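PDB 7LHV: sulfate transporter 4.1, chloroplastic from Arabidopsis thaliana, which carries sulfate across the membrane together with protons, as an SLC26/SulP-family symporter that may help regulate sulfate assimilation. Local coordinates for the S1P site and the interface of chains A and B. Coordinates in Å, arbitrary orientation; residue numbers count along the deposited sequence, not the author numbering. Chains: chain A/B, Sulfate transporter 4.1, chloroplastic.

Contact 1: the S1P site. Residues chain A 204, 208, 212, 335, 338-339, 342, 346, 478-479, 481-482. With S1P ((2S,3R,4E)-2-amino-3-hydroxyoctadec-4-en-1-yl dihydrogen phosphate), chain C.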
loop_
_atom_site.group_PDB
_atom_site.type_symbol
_atom_site.label_atom_id
_atom_site.label_comp_id
_atom_site.label_asym_id
_atom_site.label_seq_id
_atom_site.Cartn_x
_atom_site.Cartn_y
_atom_site.Cartn_z
ATOM N N ILE A 204 7.823 -1.512 -5.706
ATOM C CA ILE A 204 8.887 -0.855 -4.958
ATOM C C ILE A 204 9.868 -0.217 -5.930
ATOM O O ILE A 204 10.340 -0.862 -6.874
ATOM C CB ILE A 204 9.585 -1.854 -4.027
ATOM C CG1 ILE A 204 8.566 -2.484 -3.080
ATOM C CG2 ILE A 204 10.680 -1.170 -3.240
ATOM C CD1 ILE A 204 9.099 -3.649 -2.296
ATOM N N VAL A 208 14.840 2.765 -3.915
ATOM C CA VAL A 208 14.767 2.183 -2.580
ATOM C C VAL A 208 15.611 0.918 -2.503
ATOM O O VAL A 208 16.379 0.719 -1.553
ATOM C CB VAL A 208 13.299 1.915 -2.207
ATOM C CG1 VAL A 208 13.206 0.877 -1.115
ATOM C CG2 VAL A 208 12.624 3.201 -1.777
ATOM N N PHE A 212 18.964 0.413 -0.187
ATOM C CA PHE A 212 19.025 -0.685 0.767
ATOM C C PHE A 212 20.209 -1.598 0.479
ATOM O O PHE A 212 20.912 -2.025 1.401
ATOM C CB PHE A 212 17.715 -1.468 0.738
ATOM C CG PHE A 212 17.742 -2.730 1.544
ATOM C CD1 PHE A 212 17.737 -2.685 2.923
ATOM C CD2 PHE A 212 17.764 -3.962 0.919
ATOM C CE1 PHE A 212 17.761 -3.846 3.664
ATOM C CE2 PHE A 212 17.787 -5.127 1.656
ATOM C CZ PHE A 212 17.785 -5.068 3.030
ATOM N N PRO A 335 8.727 -13.586 8.948
ATOM C CA PRO A 335 9.132 -12.233 8.530
ATOM C C PRO A 335 10.408 -12.208 7.705
ATOM O O PRO A 335 10.541 -11.358 6.817
ATOM C CB PRO A 335 9.293 -11.485 9.863
ATOM C CG PRO A 335 9.429 -12.550 10.894
ATOM C CD PRO A 335 8.574 -13.667 10.409
ATOM N N ALA A 338 9.624 -14.157 4.093
ATOM C CA ALA A 338 9.003 -13.247 3.141
ATOM C C ALA A 338 10.031 -12.286 2.562
ATOM O O ALA A 338 10.131 -12.131 1.338
ATOM C CB ALA A 338 7.865 -12.482 3.814
ATOM N N LEU A 339 10.836 -11.667 3.429
ATOM C CA LEU A 339 11.794 -10.663 2.979
ATOM C C LEU A 339 12.734 -11.235 1.929
ATOM O O LEU A 339 12.865 -10.683 0.828
ATOM C CB LEU A 339 12.581 -10.128 4.173
ATOM C CG LEU A 339 13.751 -9.191 3.894
ATOM C CD1 LEU A 339 13.303 -7.989 3.087
ATOM C CD2 LEU A 339 14.381 -8.753 5.201
ATOM N N GLY A 342 10.948 -11.692 -1.180
ATOM C CA GLY A 342 10.810 -10.433 -1.887
ATOM C C GLY A 342 12.037 -10.116 -2.715
ATOM O O GLY A 342 11.926 -9.695 -3.870
ATOM N N LEU A 346 12.337 -9.323 -6.662
ATOM C CA LEU A 346 12.791 -8.027 -7.149
ATOM C C LEU A 346 14.124 -8.106 -7.879
ATOM O O LEU A 346 14.321 -7.402 -8.875
ATOM C CB LEU A 346 12.894 -7.041 -5.984
ATOM C CG LEU A 346 11.563 -6.604 -5.374
ATOM C CD1 LEU A 346 11.799 -5.742 -4.151
ATOM C CD2 LEU A 346 10.719 -5.866 -6.394
ATOM N N GLU A 478 15.668 -4.517 9.051
ATOM C CA GLU A 478 14.212 -4.599 9.013
ATOM C C GLU A 478 13.573 -3.217 9.033
ATOM O O GLU A 478 12.594 -2.968 8.322
ATOM C CB GLU A 478 13.715 -5.446 10.181
ATOM C CG GLU A 478 14.250 -6.866 10.156
ATOM C CD GLU A 478 14.123 -7.561 11.492
ATOM O OE1 GLU A 478 13.765 -6.888 12.481
ATOM O OE2 GLU A 478 14.378 -8.781 11.553
ATOM N N ILE A 479 14.112 -2.303 9.844
ATOM C CA ILE A 479 13.584 -0.942 9.874
ATOM C C ILE A 479 13.772 -0.267 8.523
ATOM O O ILE A 479 12.869 0.416 8.027
ATOM C CB ILE A 479 14.237 -0.135 11.010
ATOM C CG1 ILE A 479 13.773 -0.664 12.367
ATOM C CG2 ILE A 479 13.907 1.337 10.877
ATOM C CD1 ILE A 479 14.582 -0.147 13.529
ATOM N N VAL A 481 14.013 -1.741 5.575
ATOM C CA VAL A 481 13.087 -2.367 4.636
ATOM C C VAL A 481 11.684 -1.809 4.825
ATOM O O VAL A 481 10.988 -1.488 3.852
ATOM C CB VAL A 481 13.112 -3.897 4.805
ATOM C CG1 VAL A 481 11.893 -4.524 4.154
ATOM C CG2 VAL A 481 14.381 -4.475 4.221
ATOM N N LEU A 482 11.245 -1.689 6.079
ATOM C CA LEU A 482 9.912 -1.166 6.352
ATOM C C LEU A 482 9.780 0.275 5.883
ATOM O O LEU A 482 8.763 0.647 5.292
ATOM C CB LEU A 482 9.599 -1.278 7.842
ATOM C CG LEU A 482 9.237 -2.679 8.332
ATOM C CD1 LEU A 482 8.970 -2.673 9.828
ATOM C CD2 LEU A 482 8.042 -3.224 7.570
HETATM C C1 S1P C . 10.272 -5.093 12.230
HETATM O O1 S1P C . 11.073 -5.400 13.382
HETATM C C2 S1P C . 9.634 -6.385 11.771
HETATM N N2 S1P C . 10.316 -7.571 12.305
HETATM C C3 S1P C . 9.480 -6.444 10.243
HETATM O O3 S1P C . 8.129 -6.832 10.031
HETATM C C4 S1P C . 10.417 -7.412 9.586
HETATM C C5 S1P C . 10.510 -7.638 8.286
HETATM C C6 S1P C . 9.775 -7.038 7.131
HETATM C C7 S1P C . 9.287 -8.049 6.089
HETATM C C8 S1P C . 8.827 -7.408 4.791
HETATM C C9 S1P C . 8.439 -8.381 3.695
HETATM C C10 S1P C . 8.116 -7.720 2.367
HETATM C C11 S1P C . 9.143 -7.931 1.275
HETATM C C12 S1P C . 9.519 -6.667 0.543
HETATM C C13 S1P C . 10.803 -6.738 -0.236
HETATM C C14 S1P C . 11.918 -5.928 0.372
HETATM C C15 S1P C . 12.665 -5.028 -0.587
HETATM C C16 S1P C . 13.752 -4.187 0.049
HETATM C C17 S1P C . 13.572 -2.688 -0.012
HETATM P P22 S1P C . 11.543 -4.150 14.218
HETATM O O23 S1P C . 13.027 -4.340 14.545
HETATM O O24 S1P C . 11.363 -2.972 13.292
HETATM O O25 S1P C . 10.697 -4.032 15.418
#

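Contact 2: the interface of chains A and B. Residues chain A 199-200, 203, 489; chain B 490, 493-494.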
loop_
_atom_site.group_PDB
_atom_site.type_symbol
_atom_site.label_atom_id
_atom_site.label_comp_id
_atom_site.label_asym_id
_atom_site.label_seq_id
_atom_site.Cartn_x
_atom_site.Cartn_y
_atom_site.Cartn_z
ATOM N N TRP A 199 3.385 -9.498 -8.830
ATOM C CA TRP A 199 3.177 -8.081 -9.104
ATOM C C TRP A 199 2.892 -7.277 -7.843
ATOM O O TRP A 199 2.973 -6.046 -7.881
ATOM C CB TRP A 199 2.033 -7.900 -10.101
ATOM C CG TRP A 199 0.790 -8.627 -9.713
ATOM C CD1 TRP A 199 0.427 -9.884 -10.090
ATOM C CD2 TRP A 199 -0.247 -8.151 -8.852
ATOM N NE1 TRP A 199 -0.777 -10.218 -9.524
ATOM C CE2 TRP A 199 -1.212 -9.169 -8.758
ATOM C CE3 TRP A 199 -0.456 -6.959 -8.153
ATOM C CZ2 TRP A 199 -2.365 -9.035 -7.994
ATOM C CZ3 TRP A 199 -1.601 -6.827 -7.397
ATOM C CH2 TRP A 199 -2.541 -7.858 -7.323
ATOM N N LEU A 200 2.559 -7.936 -6.733
ATOM C CA LEU A 200 2.289 -7.226 -5.488
ATOM C C LEU A 200 3.535 -6.609 -4.876
ATOM O O LEU A 200 3.411 -5.774 -3.976
ATOM C CB LEU A 200 1.646 -8.171 -4.472
ATOM C CG LEU A 200 0.121 -8.201 -4.423
ATOM C CD1 LEU A 200 -0.347 -9.335 -3.531
ATOM C CD2 LEU A 200 -0.423 -6.873 -3.934
ATOM N N PHE A 203 6.042 -2.989 -7.153
ATOM C CA PHE A 203 5.781 -1.560 -7.061
ATOM C C PHE A 203 6.891 -0.806 -6.345
ATOM O O PHE A 203 6.891 0.428 -6.368
ATOM C CB PHE A 203 4.445 -1.305 -6.353
ATOM C CG PHE A 203 4.495 -1.511 -4.866
ATOM C CD1 PHE A 203 4.254 -2.756 -4.319
ATOM C CD2 PHE A 203 4.781 -0.459 -4.013
ATOM C CE1 PHE A 203 4.301 -2.950 -2.956
ATOM C CE2 PHE A 203 4.833 -0.650 -2.654
ATOM C CZ PHE A 203 4.591 -1.897 -2.124
ATOM N N LEU A 489 4.940 2.751 -0.945
ATOM C CA LEU A 489 3.482 2.706 -0.876
ATOM C C LEU A 489 2.888 4.103 -0.776
ATOM O O LEU A 489 1.859 4.391 -1.394
ATOM C CB LEU A 489 3.031 1.858 0.310
ATOM C CG LEU A 489 2.772 0.384 0.023
ATOM C CD1 LEU A 489 2.422 -0.347 1.303
ATOM C CD2 LEU A 489 1.661 0.248 -0.997
ATOM N N ALA B 490 -4.066 -3.936 -2.255
ATOM C CA ALA B 490 -3.805 -4.845 -3.363
ATOM C C ALA B 490 -4.473 -4.354 -4.634
ATOM O O ALA B 490 -3.878 -4.404 -5.714
ATOM C CB ALA B 490 -4.284 -6.251 -3.015
ATOM N N ILE B 493 -2.649 -1.255 -5.957
ATOM C CA ILE B 493 -1.397 -1.645 -6.596
ATOM C C ILE B 493 -1.666 -2.317 -7.936
ATOM O O ILE B 493 -0.939 -2.097 -8.910
ATOM C CB ILE B 493 -0.584 -2.549 -5.653
ATOM C CG1 ILE B 493 -0.047 -1.730 -4.480
ATOM C CG2 ILE B 493 0.553 -3.219 -6.395
ATOM C CD1 ILE B 493 0.475 -2.567 -3.349
ATOM N N HIS B 494 -2.709 -3.144 -8.012
ATOM C CA HIS B 494 -3.058 -3.778 -9.277
ATOM C C HIS B 494 -3.451 -2.745 -10.323
ATOM O O HIS B 494 -3.080 -2.867 -11.494
ATOM C CB HIS B 494 -4.189 -4.781 -9.070
ATOM C CG HIS B 494 -4.589 -5.500 -10.320
ATOM N ND1 HIS B 494 -5.623 -5.074 -11.124
ATOM C CD2 HIS B 494 -4.097 -6.619 -10.900
ATOM C CE1 HIS B 494 -5.749 -5.898 -12.148
ATOM N NE2 HIS B 494 -4.837 -6.844 -12.036
#

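Contact 3: the interface of chains A and B. Residues chain A 583-585, 587-588, 591, 616, 619-620; chain B 453-454, 457-458, 461.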
loop_
_atom_site.group_PDB
_atom_site.type_symbol
_atom_site.label_atom_id
_atom_site.label_comp_id
_atom_site.label_asym_id
_atom_site.label_seq_id
_atom_site.Cartn_x
_atom_site.Cartn_y
_atom_site.Cartn_z
ATOM N N ASP A 583 -16.021 2.183 -11.457
ATOM C CA ASP A 583 -16.569 1.243 -10.497
ATOM C C ASP A 583 -17.832 1.823 -9.858
ATOM O O ASP A 583 -18.362 2.848 -10.290
ATOM C CB ASP A 583 -15.511 0.884 -9.452
ATOM C CG ASP A 583 -15.025 2.085 -8.681
ATOM O OD1 ASP A 583 -15.292 3.220 -9.122
ATOM O OD2 ASP A 583 -14.372 1.898 -7.634
ATOM N N SER A 584 -18.326 1.149 -8.818
ATOM C CA SER A 584 -19.543 1.593 -8.144
ATOM C C SER A 584 -19.351 2.944 -7.468
ATOM O O SER A 584 -20.256 3.788 -7.478
ATOM C CB SER A 584 -19.975 0.550 -7.120
ATOM O OG SER A 584 -19.113 0.577 -5.998
ATOM N N SER A 585 -18.188 3.160 -6.849
ATOM C CA SER A 585 -17.927 4.444 -6.207
ATOM C C SER A 585 -18.008 5.582 -7.212
ATOM O O SER A 585 -18.490 6.674 -6.891
ATOM C CB SER A 585 -16.559 4.426 -5.528
ATOM O OG SER A 585 -16.481 3.390 -4.564
ATOM N N VAL A 587 -19.914 5.838 -10.006
ATOM C CA VAL A 587 -21.285 6.195 -10.356
ATOM C C VAL A 587 -22.015 6.792 -9.159
ATOM O O VAL A 587 -22.838 7.701 -9.312
ATOM C CB VAL A 587 -22.037 4.989 -10.948
ATOM C CG1 VAL A 587 -21.552 4.713 -12.357
ATOM C CG2 VAL A 587 -21.861 3.766 -10.083
ATOM N N GLU A 588 -21.728 6.302 -7.948
ATOM C CA GLU A 588 -22.330 6.911 -6.763
ATOM C C GLU A 588 -21.913 8.372 -6.624
ATOM O O GLU A 588 -22.751 9.252 -6.382
ATOM C CB GLU A 588 -21.955 6.120 -5.512
ATOM C CG GLU A 588 -22.987 5.081 -5.114
ATOM C CD GLU A 588 -24.290 5.708 -4.644
ATOM O OE1 GLU A 588 -24.262 6.471 -3.655
ATOM O OE2 GLU A 588 -25.341 5.441 -5.265
ATOM N N LYS A 591 -23.650 10.498 -9.291
ATOM C CA LYS A 591 -25.025 10.814 -8.918
ATOM C C LYS A 591 -25.075 11.890 -7.838
ATOM O O LYS A 591 -25.917 12.798 -7.892
ATOM C CB LYS A 591 -25.748 9.550 -8.457
ATOM C CG LYS A 591 -26.077 8.589 -9.585
ATOM C CD LYS A 591 -27.085 7.539 -9.154
ATOM C CE LYS A 591 -26.440 6.466 -8.297
ATOM N NZ LYS A 591 -27.330 5.284 -8.144
ATOM N N THR A 616 -21.836 0.455 -17.333
ATOM C CA THR A 616 -21.886 0.627 -15.883
ATOM C C THR A 616 -22.820 1.767 -15.493
ATOM O O THR A 616 -23.587 1.653 -14.531
ATOM C CB THR A 616 -20.482 0.869 -15.333
ATOM O OG1 THR A 616 -19.677 -0.294 -15.556
ATOM C CG2 THR A 616 -20.531 1.158 -13.842
ATOM N N ARG A 619 -26.366 0.580 -15.878
ATOM C CA ARG A 619 -26.728 -0.358 -14.820
ATOM C C ARG A 619 -26.979 0.357 -13.498
ATOM O O ARG A 619 -27.905 0.000 -12.762
ATOM C CB ARG A 619 -25.641 -1.417 -14.659
ATOM C CG ARG A 619 -25.714 -2.533 -15.682
ATOM C CD ARG A 619 -25.215 -3.836 -15.099
ATOM N NE ARG A 619 -23.861 -3.701 -14.576
ATOM C CZ ARG A 619 -22.768 -4.060 -15.234
ATOM N NH1 ARG A 619 -22.831 -4.584 -16.446
ATOM N NH2 ARG A 619 -21.580 -3.885 -14.660
ATOM N N SER A 620 -26.167 1.365 -13.177
ATOM C CA SER A 620 -26.326 2.063 -11.906
ATOM C C SER A 620 -27.567 2.945 -11.861
ATOM O O SER A 620 -27.891 3.466 -10.788
ATOM C CB SER A 620 -25.090 2.911 -11.609
ATOM O OG SER A 620 -24.956 3.963 -12.546
ATOM N N PHE B 453 -26.863 -2.961 -3.994
ATOM C CA PHE B 453 -26.423 -2.074 -5.067
ATOM C C PHE B 453 -25.121 -2.559 -5.691
ATOM O O PHE B 453 -24.971 -2.555 -6.919
ATOM C CB PHE B 453 -26.263 -0.655 -4.528
ATOM C CG PHE B 453 -25.805 0.337 -5.551
ATOM C CD1 PHE B 453 -26.675 0.805 -6.517
ATOM C CD2 PHE B 453 -24.504 0.805 -5.542
ATOM C CE1 PHE B 453 -26.255 1.721 -7.455
ATOM C CE2 PHE B 453 -24.079 1.722 -6.479
ATOM C CZ PHE B 453 -24.955 2.180 -7.437
ATOM N N LEU B 454 -24.166 -2.981 -4.859
ATOM C CA LEU B 454 -22.904 -3.502 -5.371
ATOM C C LEU B 454 -23.121 -4.768 -6.181
ATOM O O LEU B 454 -22.510 -4.948 -7.238
ATOM C CB LEU B 454 -21.937 -3.769 -4.219
ATOM C CG LEU B 454 -21.475 -2.553 -3.422
ATOM C CD1 LEU B 454 -20.514 -2.964 -2.327
ATOM C CD2 LEU B 454 -20.847 -1.532 -4.336
ATOM N N VAL B 457 -24.335 -3.663 -9.536
ATOM C CA VAL B 457 -23.461 -2.856 -10.384
ATOM C C VAL B 457 -22.069 -3.463 -10.519
ATOM O O VAL B 457 -21.652 -3.835 -11.621
ATOM C CB VAL B 457 -23.370 -1.414 -9.855
ATOM C CG1 VAL B 457 -22.285 -0.649 -10.588
ATOM C CG2 VAL B 457 -24.704 -0.715 -10.015
ATOM N N ASP B 458 -21.338 -3.570 -9.410
ATOM C CA ASP B 458 -19.924 -3.933 -9.437
ATOM C C ASP B 458 -19.697 -5.143 -8.543
ATOM O O ASP B 458 -19.713 -5.020 -7.315
ATOM C CB ASP B 458 -19.053 -2.759 -8.990
ATOM C CG ASP B 458 -17.602 -2.929 -9.383
ATOM O OD1 ASP B 458 -17.271 -3.946 -10.023
ATOM O OD2 ASP B 458 -16.789 -2.047 -9.045
ATOM N N ASP B 461 -16.604 -5.021 -6.102
ATOM C CA ASP B 461 -16.910 -4.306 -4.870
ATOM C C ASP B 461 -17.809 -5.135 -3.966
ATOM O O ASP B 461 -17.662 -5.107 -2.739
ATOM C CB ASP B 461 -17.560 -2.963 -5.189
ATOM C CG ASP B 461 -16.592 -1.979 -5.812
ATOM O OD1 ASP B 461 -15.371 -2.225 -5.753
ATOM O OD2 ASP B 461 -17.050 -0.955 -6.356
#

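Contact 1: the S1P site
S1P lies in a lipid groove lined by helices 206-229, 330-358 and 477-496 of chain A. The protein hides 480 of its 681 Å². The contact is mainly apolar. No hydrogen bond or salt bridge joins the residues described here to the lipid.

A:Glu478 runs alongside the head group. Its CB sits 3.9 Å from S1P C4 of the double bond. CG meets the same carbon, and CD passes the amine N2. The tip, carboxylate OE1, stands 3.2 Å from the ester oxygen S1P O1. Both would be acceptors, so this is a contact and not a hydrogen bond. OE1 is also 3.4 Å from the phosphate oxygen S1P O23, where like charges would probably repel. CG is anti to the carbonyl carbon (chi1 -60°), and the chain is extended beyond it (chi2 162°).

One helical turn on, A:Leu482 brings CD1 to 3.7 Å from S1P C1. Deeper down, A:Leu339 points CD1 at S1P C14, 3.7 Å away. A:Leu346 CD1 reaches S1P C15. At the tail end, A:Val208 CG1 meets S1P C17 at 3.8 Å.

The lipid may be carried over from purification. The structure alone does not show whether it affects transport. The site gives the membrane domain a greasy surface that holds a single-chain lipid.

Contact 2: the interface of chains A and B
This patch is part of the two-fold interface of the deposited dimer. The end of helix 477-496 of chain B packs against the 3-10 turn 198-200 of chain A, the residues just after it and helix 477-496 of chain A. The contact is apolar, and no hydrogen bond or salt bridge crosses this patch.

B:Ile493 is the most deeply buried residue here, with 64 Å² hidden. Its CG1 is anti to the carbonyl carbon (chi1 -70°), which sends CD1 across to chain A. CD1 lies over one face of the A:Phe203 ring, towards the rim, and is 3.9 Å from A:Phe203 CE1. It also meets A:Leu489 CD2 at 3.9 Å. The A:Leu489 and B:Ile493 side chains cross at about a right angle. The other branch, CG2, stands 4.0 Å from the backbone A:Trp199 O.

B:His494 hides less, 20 Å². Its CB still packs closely, 3.7 Å from A:Trp199 CZ3. Its imidazole is more loosely placed. That ring and the six-membered ring of A:Trp199 meet edge to face, with planes 71° apart and centroids 5.2 Å apart. B:His494 CD2 lies above the indole, offset to the rim. On the opposite face sits A:Leu200 CG, so atoms of both chains flank the indole near its rim. A:Leu200 CD2 in turn touches B:Ala490 CA at 4.0 Å. At the indole edge, in the ring plane, the carbonyl B:Ala490 O lies 3.7 Å from A:Trp199 CZ3.

Contact 3: the interface of chains A and B
The STAS domain of chain A docks here under the membrane domain of chain B, a domain-swapped contact in the deposited dimer. A:Ser584, at the start of helix 584-599, donates a hydrogen bond from OG to B:Asp461 OD2 at 2.6 Å. OG sits in the crowded position between backbone N and carbonyl carbon (chi1 73°). The carboxylate receives it on its anti lone pair. On the far side, A:Arg619 donates NH2 to the backbone B:Val457 O at 3.0 Å. The bond meets the carbonyl in its plane, with a C=O...N angle of 155°. The acceptor oxygen is tilted 23° out of the A:Arg619 guanidinium plane.

Between these bonds, B:Val457 buries 88 Å² and brings CG2 to 3.7 Å from A:Ser620 CA. The same CG2 lies above one face of the B:Phe453 ring, towards the rim. B:Phe453 CE2 touches A:Glu588 CG at 3.8 Å, and its tip faces A:Lys591.

Further out, A:Lys591 NZ forms a salt bridge with A:Glu588 OE2, which may help hold both beside the ring. A:Asp583 OD2 lies 4.1 Å from B:Asp461 OD2. The like charges may raise the pKa of one of them. A:Lys591 also ties helix 584-599 to the end of helix 611-620, its NZ donating to the backbone A:Ser620 O at 3.3 Å.

Contact 1 and contact 2 are near neighbours, their C-alpha centres about 14 Å apart. A:Ile204 of contact 1 directly follows A:Phe203 of contact 2. Both use helix 477-496. In chain A it lines the lipid groove and carries A:Leu489 to the interface, while its chain B copy supplies B:Ile493. The lipid therefore sits close to the two-fold seam and may help fill it. Between C-alpha centres, contact 3 is about 24 Å from contact 2 and 37 Å from contact 1. It shares no residue with them. Contacts 2 and 3 join the same chains at separate levels, within the membrane domains and between STAS and membrane domains.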